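Local coordinates for protein tyrosine--tRNA ligase, mitochondrial (Emericella nidulans, PDB 5IHX) that probably joins L-tyrosine to its cognate mitochondrial tRNA at the expense of ATP, as an aminoacyl-tRNA synthetase, at residues E39-E43 / R44-H48; T176-L179 / E180-D184. All blocks are in the same frame, centred on the assembly; numbering follows the deposited sequence.

How the interactions relate
Both interactions are local, each within one continuous run of chain, and sit at the two kinds of helix end. Interaction 1 closes helix 37-44 at its C-terminus and turns the chain toward strand 50-51; interaction 2 opens helix 178-186 at its N-terminus. They share no element: their centres lie about 38 Å apart, on opposite sides of the chain's centre. Each is partly buried. The first is covered by helices and sheet of its own chain; the second lies between helix 212-229 of its own chain and the second subunit. Interaction 1 combines a glycine-centred cap with aromatic and aliphatic packing, whereas interaction 2 has a proline at the N-cap and leucines that meet the partner subunit.

Interaction 1: E39-E43 / R44-H48; sequences EHLEE and RGLIH
R44 folds back over H40, one helical turn earlier, while L41 receives L46 and I47 from beyond the helix end. R44 CG sits over one face of the imidazole, 4.1 Å from the ring centroid and 22° off its normal, a CH-pi contact. With CG beside the backbone N (chi1 -54°), a bend at chi2 brings CD near CE1, and one at chi3 turns the guanidinium to the carbonyl oxygens of K329 and L334, tying the helix end to helix 321-331 and the loop after it. W92 and W96 also meet the H40 ring.

The backbone ends the helix in a Schellman motif. L46 N donates almost straight to L41 O (3.0 Å, 176°), and G45 N makes a weak bond to E42 O at 3.0 Å. G45 is the C-prime residue with positive phi, a conformation that glycine adopts without the strain of a side chain.

Once the chain has turned, I47 points back at the helix: its CG1 lies 3.8 Å from L41 CB, and its CD1 reaches the E42 methylene CG. L46 CD1 meets L41 CD2 at 3.8 Å. F279 packs on L41 and I47, and V89 on L41 and L46. The chemistry thus divides the work: backbone bonds stop the helix, apolar branches fasten the turn to the sheet and helix 84-95, and backbone carbonyls satisfy the arginine's charged end.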
# COMPACT_ATOMS: atom_id res chain seq x y z
N GLU A 39 24.96 -6.33 -28.45
CA GLU A 39 25.87 -5.79 -29.45
C GLU A 39 25.08 -5.17 -30.59
O GLU A 39 25.45 -4.13 -31.13
CB GLU A 39 26.81 -6.89 -29.97
CG GLU A 39 27.79 -7.39 -28.92
CD GLU A 39 28.56 -8.63 -29.37
OE1 GLU A 39 27.99 -9.44 -30.14
OE2 GLU A 39 29.72 -8.79 -28.95
N HIS A 40 23.98 -5.82 -30.95
CA HIS A 40 23.10 -5.32 -31.98
C HIS A 40 22.48 -3.98 -31.59
O HIS A 40 22.51 -3.03 -32.37
CB HIS A 40 21.99 -6.32 -32.29
CG HIS A 40 20.93 -5.77 -33.18
ND1 HIS A 40 21.14 -5.51 -34.52
CD2 HIS A 40 19.65 -5.40 -32.93
CE1 HIS A 40 20.04 -5.02 -35.05
NE2 HIS A 40 19.12 -4.94 -34.10
N LEU A 41 21.94 -3.89 -30.38
CA LEU A 41 21.30 -2.67 -29.91
C LEU A 41 22.31 -1.52 -29.80
O LEU A 41 21.98 -0.37 -30.09
CB LEU A 41 20.62 -2.88 -28.56
CG LEU A 41 19.34 -3.72 -28.53
CD1 LEU A 41 18.82 -3.82 -27.10
CD2 LEU A 41 18.27 -3.15 -29.45
N GLU A 42 23.52 -1.85 -29.38
CA GLU A 42 24.58 -0.85 -29.28
C GLU A 42 24.87 -0.26 -30.66
O GLU A 42 25.10 0.94 -30.80
CB GLU A 42 25.84 -1.47 -28.68
CG GLU A 42 25.75 -1.66 -27.17
CD GLU A 42 26.82 -2.58 -26.62
OE1 GLU A 42 27.17 -2.45 -25.43
OE2 GLU A 42 27.30 -3.46 -27.38
N GLU A 43 24.87 -1.13 -31.67
CA GLU A 43 25.08 -0.69 -33.04
C GLU A 43 23.94 0.22 -33.51
O GLU A 43 24.16 1.14 -34.30
CB GLU A 43 25.22 -1.90 -33.97
CG GLU A 43 25.70 -1.55 -35.37
CD GLU A 43 25.98 -2.77 -36.22
OE1 GLU A 43 25.35 -3.82 -35.98
OE2 GLU A 43 26.83 -2.69 -37.13
N ARG A 44 22.72 -0.04 -33.03
CA ARG A 44 21.58 0.80 -33.38
C ARG A 44 21.58 2.09 -32.55
O ARG A 44 20.84 3.03 -32.85
CB ARG A 44 20.26 0.07 -33.18
CG ARG A 44 20.16 -1.27 -33.90
CD ARG A 44 20.34 -1.20 -35.41
NE ARG A 44 19.45 -0.29 -36.12
CZ ARG A 44 19.29 -0.30 -37.44
NH1 ARG A 44 19.94 -1.19 -38.18
NH2 ARG A 44 18.47 0.55 -38.03
N GLY A 45 22.39 2.12 -31.50
CA GLY A 45 22.47 3.28 -30.62
C GLY A 45 21.27 3.38 -29.69
O GLY A 45 20.87 4.47 -29.28
N LEU A 46 20.69 2.23 -29.34
CA LEU A 46 19.47 2.19 -28.55
C LEU A 46 19.69 2.00 -27.05
O LEU A 46 18.75 2.11 -26.27
CB LEU A 46 18.56 1.07 -29.08
CG LEU A 46 17.80 1.39 -30.37
CD1 LEU A 46 17.11 0.14 -30.91
CD2 LEU A 46 16.78 2.50 -30.15
N ILE A 47 20.93 1.71 -26.64
CA ILE A 47 21.25 1.59 -25.22
C ILE A 47 21.94 2.85 -24.70
O ILE A 47 22.99 3.24 -25.21
CB ILE A 47 22.14 0.37 -24.93
CG1 ILE A 47 21.48 -0.90 -25.46
CG2 ILE A 47 22.43 0.27 -23.43
CD1 ILE A 47 22.24 -2.18 -25.16
N HIS A 48 21.35 3.47 -23.68
CA HIS A 48 21.95 4.62 -23.03
C HIS A 48 22.75 4.16 -21.81
O HIS A 48 23.98 4.23 -21.80
CB HIS A 48 20.88 5.63 -22.61
CG HIS A 48 21.44 6.84 -21.92
ND1 HIS A 48 22.41 7.63 -22.47
CD2 HIS A 48 21.15 7.38 -20.71
CE1 HIS A 48 22.70 8.62 -21.63
NE2 HIS A 48 21.95 8.48 -20.56

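Interaction 2: T176-L179 / E180-D184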
# COMPACT_ATOMS: atom_id res chain seq x y z
N THR A 176 -4.70 -7.56 -5.84
CA THR A 176 -3.50 -7.80 -5.03
C THR A 176 -3.60 -7.16 -3.64
O THR A 176 -3.57 -5.94 -3.53
CB THR A 176 -2.23 -7.28 -5.73
OG1 THR A 176 -2.00 -8.01 -6.94
CG2 THR A 176 -1.00 -7.42 -4.83
N PRO A 177 -3.70 -7.99 -2.58
CA PRO A 177 -3.80 -7.42 -1.23
C PRO A 177 -2.56 -6.64 -0.79
O PRO A 177 -1.43 -7.04 -1.08
CB PRO A 177 -4.00 -8.66 -0.34
CG PRO A 177 -4.49 -9.72 -1.25
CD PRO A 177 -3.82 -9.45 -2.56
N LEU A 178 -2.78 -5.53 -0.10
CA LEU A 178 -1.69 -4.77 0.50
C LEU A 178 -0.82 -5.67 1.36
O LEU A 178 0.41 -5.57 1.35
CB LEU A 178 -2.24 -3.61 1.33
CG LEU A 178 -1.29 -2.91 2.31
CD1 LEU A 178 -0.03 -2.43 1.63
CD2 LEU A 178 -1.99 -1.73 2.97
N LEU A 179 -1.45 -6.57 2.11
CA LEU A 179 -0.73 -7.42 3.04
C LEU A 179 0.27 -8.32 2.30
O LEU A 179 1.36 -8.59 2.80
CB LEU A 179 -1.70 -8.27 3.86
CG LEU A 179 -1.20 -8.85 5.18
CD1 LEU A 179 -0.67 -7.75 6.11
CD2 LEU A 179 -2.29 -9.64 5.88
N GLU A 180 -0.10 -8.76 1.10
CA GLU A 180 0.78 -9.61 0.30
C GLU A 180 2.05 -8.86 -0.12
O GLU A 180 3.14 -9.42 -0.07
CB GLU A 180 0.05 -10.13 -0.94
CG GLU A 180 0.90 -11.06 -1.80
CD GLU A 180 0.17 -11.56 -3.04
OE1 GLU A 180 -1.02 -11.22 -3.22
OE2 GLU A 180 0.79 -12.29 -3.84
N VAL A 181 1.90 -7.61 -0.53
CA VAL A 181 3.05 -6.82 -0.96
C VAL A 181 3.95 -6.49 0.22
O VAL A 181 5.18 -6.51 0.10
CB VAL A 181 2.61 -5.51 -1.66
CG1 VAL A 181 3.81 -4.63 -1.98
CG2 VAL A 181 1.84 -5.82 -2.94
N LEU A 182 3.34 -6.19 1.36
CA LEU A 182 4.11 -5.90 2.57
C LEU A 182 4.87 -7.13 3.05
O LEU A 182 6.01 -7.03 3.49
CB LEU A 182 3.20 -5.38 3.68
CG LEU A 182 2.49 -4.04 3.44
CD1 LEU A 182 1.74 -3.59 4.69
CD2 LEU A 182 3.46 -2.96 2.98
N ARG A 183 4.23 -8.29 2.96
CA ARG A 183 4.84 -9.53 3.42
C ARG A 183 6.02 -9.95 2.55
O ARG A 183 7.09 -10.30 3.06
CB ARG A 183 3.81 -10.66 3.45
CG ARG A 183 4.42 -12.06 3.49
CD ARG A 183 3.38 -13.13 3.75
NE ARG A 183 2.36 -13.17 2.71
CZ ARG A 183 2.55 -13.69 1.50
NH1 ARG A 183 3.72 -14.22 1.17
NH2 ARG A 183 1.56 -13.68 0.62
N ASP A 184 5.83 -9.91 1.23
CA ASP A 184 6.81 -10.46 0.29
C ASP A 184 7.84 -9.44 -0.19
O ASP A 184 8.88 -9.82 -0.72
CB ASP A 184 6.08 -11.06 -0.92
CG ASP A 184 5.34 -12.34 -0.58
OD1 ASP A 184 5.73 -13.03 0.39
OD2 ASP A 184 4.37 -12.67 -1.29
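This is a helix N-terminus, a local contact in the first turns of helix 178-186, set against the second subunit. P177 occupies the N-cap position; lacking an N-H, proline loses no hydrogen bond there, and its fixed phi (-64°) is compatible with a helix start. Its carbonyl oxygen receives two weak bonds, from E180 N at 3.1 Å and from V181 N at 3.4 Å. Regular helical bonding follows: L182 N donates to L178 O (3.0 Å), R183 N to L179 O (2.9 Å).

The side chain of E180 reaches back to the proline ring. With CG anti to the backbone N (chi1 -178°) and the chain straight beyond it, OE1 comes to 3.4 Å from P177 CD. T176 CG2 touches V181 CG2 at 3.8 Å, while its hydroxyl bonds to W172 O.

On another side, L178 CD1 presses tightly on L182 CG, 3.5 Å away, and also meets CD1 and CD2 of that leucine. In the second subunit, W173 packs on L178, A107 on L179 and M220 on L182. Weak bonds to P177 O thus begin the helix, T176 and L178 add backbone hydrogen bonds to the second subunit, and the leucines give it an apolar surface.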